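Local coordinates for cystathionine beta-lyase family protein, YNBB B.subtilis ortholog (Clostridium acetobutylicum, PDB 3HVY), which is probably a pyridoxal-phosphate-dependent lyase acting on sulfur amino acids, with a suggested but uncertain part in aluminium resistance, at residues 45-48 with 49-53; 129-133 with 134-138; 258-261 with 262-265; 281-284 with 285-289. All coordinates share one frame; numbering follows the deposited sequence.

Interaction 1: 45-48 with 49-53; sequences NQLK and VLKAF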
# COMPACT_ATOMS: atom_id res chain seq x y z
N ASN D 45 11.90 -1.79 -29.07
CA ASN D 45 11.36 -1.05 -27.95
C ASN D 45 11.72 -1.66 -26.60
O ASN D 45 11.97 -0.95 -25.66
CB ASN D 45 9.86 -0.88 -28.12
CG ASN D 45 9.52 0.14 -29.17
OD1 ASN D 45 10.33 1.02 -29.45
ND2 ASN D 45 8.29 0.09 -29.72
N GLN D 46 11.79 -2.98 -26.52
CA GLN D 46 12.21 -3.57 -25.28
C GLN D 46 13.64 -3.12 -24.94
O GLN D 46 13.97 -2.85 -23.78
CB GLN D 46 12.14 -5.10 -25.33
CG GLN D 46 12.60 -5.74 -24.02
CD GLN D 46 11.53 -5.71 -22.99
OE1 GLN D 46 10.64 -6.55 -23.01
NE2 GLN D 46 11.60 -4.74 -22.07
N LEU D 47 14.49 -3.13 -25.95
CA LEU D 47 15.87 -2.69 -25.81
C LEU D 47 15.97 -1.21 -25.48
O LEU D 47 16.72 -0.81 -24.63
CB LEU D 47 16.62 -2.98 -27.11
CG LEU D 47 18.09 -2.53 -27.16
CD1 LEU D 47 18.96 -3.21 -26.04
CD2 LEU D 47 18.66 -2.83 -28.55
N LYS D 48 15.18 -0.38 -26.14
CA LYS D 48 15.17 1.06 -25.81
C LYS D 48 14.88 1.29 -24.30
O LYS D 48 15.46 2.17 -23.64
CB LYS D 48 14.08 1.69 -26.69
CG LYS D 48 13.65 3.07 -26.38
CD LYS D 48 12.94 3.75 -27.59
CE LYS D 48 11.58 3.22 -27.96
NZ LYS D 48 10.81 4.13 -28.98
N VAL D 49 13.93 0.53 -23.75
CA VAL D 49 13.53 0.70 -22.38
C VAL D 49 14.63 0.17 -21.45
O VAL D 49 15.00 0.85 -20.51
CB VAL D 49 12.10 0.07 -22.07
CG1 VAL D 49 11.81 0.12 -20.61
CG2 VAL D 49 10.98 0.87 -22.84
N LEU D 50 15.15 -1.01 -21.72
CA LEU D 50 16.20 -1.57 -20.92
C LEU D 50 17.38 -0.59 -20.85
O LEU D 50 17.95 -0.32 -19.76
CB LEU D 50 16.65 -2.90 -21.53
CG LEU D 50 17.81 -3.62 -20.86
CD1 LEU D 50 17.45 -3.90 -19.37
CD2 LEU D 50 18.21 -4.90 -21.64
N LYS D 51 17.79 -0.04 -21.98
CA LYS D 51 18.92 0.90 -21.95
C LYS D 51 18.64 2.13 -21.07
O LYS D 51 19.51 2.62 -20.38
CB LYS D 51 19.25 1.43 -23.35
CG LYS D 51 19.85 0.44 -24.31
CD LYS D 51 20.48 1.15 -25.52
CE LYS D 51 19.55 2.15 -26.20
NZ LYS D 51 20.16 2.75 -27.43
N ALA D 52 17.42 2.66 -21.16
CA ALA D 52 17.02 3.82 -20.36
C ALA D 52 17.14 3.47 -18.83
O ALA D 52 17.69 4.26 -18.02
CB ALA D 52 15.61 4.25 -20.75
N PHE D 53 16.68 2.28 -18.43
CA PHE D 53 16.82 1.86 -17.04
C PHE D 53 18.30 1.87 -16.61
O PHE D 53 18.68 2.41 -15.57
CB PHE D 53 16.26 0.44 -16.87
CG PHE D 53 14.78 0.38 -16.46
CD1 PHE D 53 13.77 0.62 -17.38
CD2 PHE D 53 14.43 0.04 -15.17
CE1 PHE D 53 12.45 0.54 -17.01
CE2 PHE D 53 13.10 -0.04 -14.77
CZ PHE D 53 12.10 0.23 -15.69
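Leu-47 and Lys-51 meet one turn apart on a long helix, and their two side chains illustrate how an i to i+4 pair is built from torsions. Lys-51 turns CG back beside its own N (chi1 -70°), which lays that methylene 3.4 Å from Leu-47 O and 4.1 Å from Leu-47 CD1. Leu-47 takes the other course: with CG trans to N it reaches along the helix until its CD1 methyl meets the lysine. The touch is aliphatic, whereas the Lys-51 ammonium, past a bend at chi3, bonds to Ser-9 of the second subunit.

Lys-48 also bends at chi3. Past CB, which stays against Val-49 N, the chain runs to Glu-227 O, to which NZ donates. Val-49 lays CG2 3.5 Å from Asn-45 O, the carbonyl that receives its own N-H. Ala-52 places CB 3.6 Å from Lys-48 O. Beneath these side chains run four successive i to i+4 backbone hydrogen bonds; that from Lys-51 N to Leu-47 O measures 3.0 Å and is close to straight at 170°, while Ala-52 N to Lys-48 O is longer at 3.2 Å and more bent.

All of this belongs to helix 18-55. Val-49 and Ala-52 pack on helix 74-87, which carries the sodium ligand Asn-85; the second, Asn-88, follows just after it. Leu-50 and Phe-53 rest on helix 287-317, and Leu-47, Leu-50 and Lys-51 face the second subunit.

Interaction 2: 129-133 with 134-138; sequences TLHDI and IGMDD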
# COMPACT_ATOMS: atom_id res chain seq x y z
N THR D 129 -14.06 14.06 -24.15
CA THR D 129 -13.61 14.47 -22.84
C THR D 129 -12.82 15.77 -22.82
O THR D 129 -12.68 16.36 -21.77
CB THR D 129 -12.78 13.35 -22.20
OG1 THR D 129 -11.63 13.07 -23.02
CG2 THR D 129 -13.63 12.10 -22.07
N LEU D 130 -12.35 16.24 -23.98
CA LEU D 130 -11.65 17.52 -24.04
C LEU D 130 -12.53 18.70 -24.22
O LEU D 130 -12.07 19.82 -24.17
CB LEU D 130 -10.69 17.58 -25.22
CG LEU D 130 -9.36 16.90 -25.08
CD1 LEU D 130 -8.46 17.67 -26.04
CD2 LEU D 130 -8.88 17.00 -23.66
N HIS D 131 -13.81 18.47 -24.47
CA HIS D 131 -14.69 19.56 -24.84
C HIS D 131 -14.86 20.57 -23.74
O HIS D 131 -14.92 21.78 -24.01
CB HIS D 131 -16.00 19.01 -25.36
CG HIS D 131 -15.84 18.25 -26.66
ND1 HIS D 131 -16.87 18.08 -27.55
CD2 HIS D 131 -14.75 17.67 -27.23
CE1 HIS D 131 -16.44 17.38 -28.59
NE2 HIS D 131 -15.15 17.15 -28.43
N ASP D 132 -14.89 20.11 -22.51
CA ASP D 132 -14.97 21.04 -21.36
C ASP D 132 -13.65 21.73 -21.05
O ASP D 132 -13.66 22.88 -20.59
CB ASP D 132 -15.51 20.34 -20.11
CG ASP D 132 -17.06 20.15 -20.14
OD1 ASP D 132 -17.78 20.88 -20.85
OD2 ASP D 132 -17.56 19.29 -19.40
N ILE D 133 -12.52 21.04 -21.30
CA ILE D 133 -11.16 21.68 -21.20
C ILE D 133 -11.09 22.92 -22.10
O ILE D 133 -10.75 24.00 -21.67
CB ILE D 133 -10.02 20.69 -21.48
CG1 ILE D 133 -9.86 19.76 -20.28
CG2 ILE D 133 -8.64 21.42 -21.77
CD1 ILE D 133 -9.10 18.48 -20.53
N ILE D 134 -11.50 22.76 -23.35
CA ILE D 134 -11.53 23.83 -24.35
C ILE D 134 -12.60 24.90 -24.00
O ILE D 134 -12.35 26.11 -24.08
CB ILE D 134 -11.77 23.24 -25.76
CG1 ILE D 134 -10.55 22.39 -26.14
CG2 ILE D 134 -12.08 24.36 -26.75
CD1 ILE D 134 -10.78 21.25 -27.09
N GLY D 135 -13.78 24.44 -23.60
CA GLY D 135 -14.90 25.32 -23.24
C GLY D 135 -15.85 25.45 -24.41
O GLY D 135 -16.11 26.53 -24.91
N MSE D 136 -16.39 24.33 -24.84
CA MSE D 136 -17.20 24.34 -26.03
C MSE D 136 -18.64 24.69 -25.82
O MSE D 136 -19.30 25.09 -26.75
CB MSE D 136 -17.01 23.03 -26.80
CG MSE D 136 -15.78 23.17 -27.66
SE MSE D 136 -15.49 21.58 -28.53
CE MSE D 136 -13.64 21.65 -28.94
N ASP D 137 -19.11 24.63 -24.59
CA ASP D 137 -20.48 25.02 -24.26
C ASP D 137 -20.46 26.24 -23.33
O ASP D 137 -20.09 26.12 -22.18
CB ASP D 137 -21.19 23.81 -23.63
CG ASP D 137 -22.60 24.11 -23.18
OD1 ASP D 137 -23.03 25.29 -23.24
OD2 ASP D 137 -23.26 23.15 -22.75
N ASP D 138 -20.87 27.40 -23.84
CA ASP D 138 -20.83 28.64 -23.07
C ASP D 138 -21.96 28.77 -22.03
O ASP D 138 -22.08 29.80 -21.36
CB ASP D 138 -20.78 29.86 -24.02
O HOH W 1 -17.81 24.25 -21.63
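The selenium of Met-136, a selenomethionine, sits over one face of the His-131 imidazole, a sulfur-aromatic type of contact made across the end of a short helix. SE is 4.0 Å from the ring centroid and 18° off the normal, displaced toward the rim, with CG of His-131 its closest ring atom at 3.8 Å. The Met-136 chain arrives extended beyond CG and crosses the imidazole at a slant; on the ring itself, NE2 is hydrogen-bonded to Pro-126 O.

The backbone sets up this meeting. His-131 O accepts both Gly-135 N (2.9 Å) and Met-136 N (3.1 Å), which approach from opposite faces of the carbonyl plane. Gly-135, at phi 98°, is the C-prime residue of a Schellman motif, and the reversal there brings Met-136 back over the histidine. One residue before the glycine, Ile-134 folds CG1 beside its own N (chi1 -66°), and its CD1 lies 3.5 Å from Leu-130 O and 4.1 Å from Leu-130 CB.

The turn packs on two elements of the large domain: Leu-130 and Ile-133 on helix 101-111, Ile-134 and Met-136 on Tyr-152 of strand 151-154, the outermost strand of the sheet within this chain.

Interaction 3: 258-261 with 262-265; sequences AGKE and EYVT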
# COMPACT_ATOMS: atom_id res chain seq x y z
N ALA D 258 5.61 14.77 -21.30
CA ALA D 258 6.99 14.69 -21.74
C ALA D 258 7.23 15.69 -22.86
O ALA D 258 6.36 15.94 -23.71
CB ALA D 258 7.37 13.30 -22.22
N GLY D 259 8.43 16.23 -22.89
CA GLY D 259 8.80 17.23 -23.89
C GLY D 259 9.91 18.17 -23.47
O GLY D 259 10.76 17.84 -22.63
N LYS D 260 9.91 19.35 -24.06
CA LYS D 260 10.86 20.37 -23.72
C LYS D 260 10.67 20.77 -22.29
O LYS D 260 9.56 20.89 -21.83
CB LYS D 260 10.69 21.59 -24.67
CG LYS D 260 10.99 21.15 -26.12
CD LYS D 260 11.68 22.12 -26.97
CE LYS D 260 12.04 21.48 -28.33
NZ LYS D 260 13.46 20.97 -28.43
N GLU D 261 11.77 21.02 -21.59
CA GLU D 261 11.72 21.40 -20.19
C GLU D 261 10.81 22.61 -19.95
O GLU D 261 10.06 22.63 -19.01
CB GLU D 261 13.11 21.65 -19.65
CG GLU D 261 13.21 21.95 -18.14
CD GLU D 261 12.94 23.42 -17.80
OE1 GLU D 261 13.36 24.32 -18.58
OE2 GLU D 261 12.32 23.68 -16.73
N GLU D 262 10.88 23.60 -20.80
CA GLU D 262 10.06 24.78 -20.62
C GLU D 262 8.59 24.40 -20.56
O GLU D 262 7.90 24.86 -19.69
CB GLU D 262 10.36 25.79 -21.74
CG GLU D 262 9.42 26.95 -21.85
CD GLU D 262 9.77 27.91 -23.01
OE1 GLU D 262 10.67 27.59 -23.83
OE2 GLU D 262 9.12 28.98 -23.11
N TYR D 263 8.12 23.56 -21.48
CA TYR D 263 6.69 23.25 -21.57
C TYR D 263 6.23 22.23 -20.53
O TYR D 263 5.11 22.34 -19.98
CB TYR D 263 6.35 22.81 -22.99
CG TYR D 263 6.87 23.76 -24.05
CD1 TYR D 263 6.77 25.14 -23.88
CD2 TYR D 263 7.47 23.29 -25.21
CE1 TYR D 263 7.24 26.03 -24.85
CE2 TYR D 263 7.92 24.17 -26.21
CZ TYR D 263 7.81 25.54 -26.03
OH TYR D 263 8.30 26.45 -27.00
N VAL D 264 7.11 21.30 -20.16
CA VAL D 264 6.78 20.33 -19.12
C VAL D 264 6.70 21.09 -17.82
O VAL D 264 5.73 20.92 -17.05
CB VAL D 264 7.82 19.19 -19.04
CG1 VAL D 264 7.50 18.26 -17.86
CG2 VAL D 264 7.82 18.41 -20.38
N THR D 265 7.68 21.95 -17.55
CA THR D 265 7.66 22.71 -16.31
C THR D 265 6.40 23.56 -16.16
O THR D 265 5.81 23.63 -15.05
CB THR D 265 8.88 23.56 -16.18
OG1 THR D 265 9.97 22.69 -16.01
CG2 THR D 265 8.81 24.52 -14.96
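A strand-to-helix turn is closed here by local contacts, where strand 255-259 of the mixed seven-stranded sheet passes into helix 261-271. Lys-260 is the N-cap residue, and its carbonyl starts the helical bonding: Val-264 N reaches Lys-260 O at 3.0 Å with an N-H angle of 164°, while the bond from Tyr-263 N is weak. Lys-260 CB lies 3.7 Å from Tyr-263 CD2, reaching the ring obliquely.

Val-264 points back at the strand. Its CG2, trans to the carbonyl carbon, settles 3.4 Å from both Gly-259 N and Lys-260 O. Gly-259 has backbone angles (phi 155°) at which a CB would press on the preceding carbonyl O. The joint belongs to the large domain of what is, by family, a PLP-dependent enzyme of the aminotransferase-like fold; Val-264 also packs on Ser-91 and Phe-93 of the neighbouring strand 91-95.

On the solvent side, Glu-261 bends at chi2 (-83°), which curls its carboxylate back across Thr-265. The hydroxyl OG1 of Thr-265 lies 2.6 Å from Glu-261 OE2 and 3.0 Å from Glu-261 O, two acceptors competing for one proton. Thr-265 N meanwhile donates to Glu-261 O at 2.9 Å, and Glu-261 N bonds to Glu-90 OE1.

Interaction 4: 281-284 with 285-289; sequences GSTF and GVMRS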
# COMPACT_ATOMS: atom_id res chain seq x y z
N GLY D 281 5.34 16.18 -3.90
CA GLY D 281 4.40 15.15 -4.32
C GLY D 281 4.90 13.76 -4.01
O GLY D 281 5.56 13.18 -4.86
N SER D 282 4.55 13.23 -2.83
CA SER D 282 4.92 11.86 -2.54
C SER D 282 4.07 10.91 -3.41
O SER D 282 3.06 11.32 -3.99
CB SER D 282 4.78 11.54 -1.06
OG SER D 282 3.50 11.90 -0.64
N THR D 283 4.47 9.64 -3.43
CA THR D 283 4.00 8.74 -4.48
C THR D 283 3.35 7.45 -3.98
O THR D 283 3.22 6.49 -4.71
CB THR D 283 5.11 8.49 -5.49
OG1 THR D 283 6.30 8.02 -4.81
CG2 THR D 283 5.44 9.81 -6.21
N PHE D 284 2.91 7.46 -2.73
CA PHE D 284 2.03 6.40 -2.23
C PHE D 284 2.55 4.97 -2.31
O PHE D 284 1.76 4.05 -2.21
CB PHE D 284 0.67 6.50 -2.93
CG PHE D 284 0.12 7.90 -3.00
CD1 PHE D 284 -0.41 8.49 -1.87
CD2 PHE D 284 0.16 8.62 -4.16
CE1 PHE D 284 -0.93 9.79 -1.92
CE2 PHE D 284 -0.34 9.93 -4.23
CZ PHE D 284 -0.87 10.51 -3.08
N GLY D 285 3.86 4.77 -2.46
CA GLY D 285 4.46 3.45 -2.63
C GLY D 285 4.24 2.82 -4.01
O GLY D 285 4.51 1.65 -4.20
N VAL D 286 3.78 3.59 -5.01
CA VAL D 286 3.55 3.01 -6.34
C VAL D 286 4.79 2.85 -7.23
O VAL D 286 4.69 2.30 -8.33
CB VAL D 286 2.45 3.78 -7.12
CG1 VAL D 286 1.23 3.91 -6.25
CG2 VAL D 286 2.94 5.17 -7.67
N MSE D 287 5.96 3.30 -6.79
CA MSE D 287 7.08 3.40 -7.74
C MSE D 287 7.49 2.04 -8.33
O MSE D 287 7.68 1.93 -9.55
CB MSE D 287 8.28 4.15 -7.14
CG MSE D 287 8.02 5.61 -6.73
SE MSE D 287 7.18 6.71 -8.14
CE MSE D 287 8.43 6.24 -9.50
N ARG D 288 7.63 0.98 -7.52
CA ARG D 288 8.02 -0.31 -8.11
C ARG D 288 7.06 -0.69 -9.26
O ARG D 288 7.47 -1.08 -10.32
CB ARG D 288 8.06 -1.40 -7.03
CG ARG D 288 8.50 -2.75 -7.51
CD ARG D 288 8.45 -3.83 -6.40
NE ARG D 288 9.52 -3.62 -5.42
CZ ARG D 288 9.33 -3.16 -4.18
NH1 ARG D 288 8.11 -2.91 -3.72
NH2 ARG D 288 10.35 -2.97 -3.38
N SER D 289 5.76 -0.53 -9.06
CA SER D 289 4.80 -0.94 -10.05
C SER D 289 4.91 -0.10 -11.32
O SER D 289 4.71 -0.63 -12.42
CB SER D 289 3.39 -0.92 -9.46
OG SER D 289 2.91 0.43 -9.35
O HOH W 2 6.37 6.17 -2.99
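Thr-283 OG1 is gripped by a water 2.6 Å away, which donates to it, and it is also hydrogen-bonded to Asp-73 OD2. The same water accepts Gly-285 N at 2.9 Å and so joins the threonine hydroxyl to the backbone two residues on. At chi1 54° the hydroxyl stands between the backbone N and the carbonyl carbon, a position that also brings it to the side chain of Met-287, a selenomethionine: OG1 lies 3.5 Å from Met-287 CG. Bends at chi2 and chi3 curl the Met-287 chain so that SE comes 3.8 Å from Thr-283 CB.

Across the turn, Val-286 sets CG2 3.3 Å from Thr-283 O, the acceptor of its own N-H, while its CG1 lies 4.2 Å from Phe-284 CB. The Phe-284 ring instead stacks on Phe-284 of the third subunit and meets His-97 of its own chain.

Val-286 N donates almost straight (174°) to Thr-283 O at 3.0 Å. Phe-284 and Gly-285, both at positive phi, occupy the middle of this four-residue reversal, a type I' beta turn that leads into helix 287-317.

From the N terminus the four contacts follow in series; none nests in or crosses another, and each is local: interaction 1 spans turns within a helix, the others lie at helix ends. Interaction 1 comes first, on helix 18-55, with the second subunit on one side. Interaction 2 ends helix 131-134 before strand 151-154, and lies across the centre of the chain from interaction 1, about 38 Å away between centres. Interaction 3 spans the end of strand 255-259 and the start of helix 261-271; interaction 4 then opens helix 287-317, the helix that also packs on 45-53. Residues of interactions 2 and 4 both touch the third subunit.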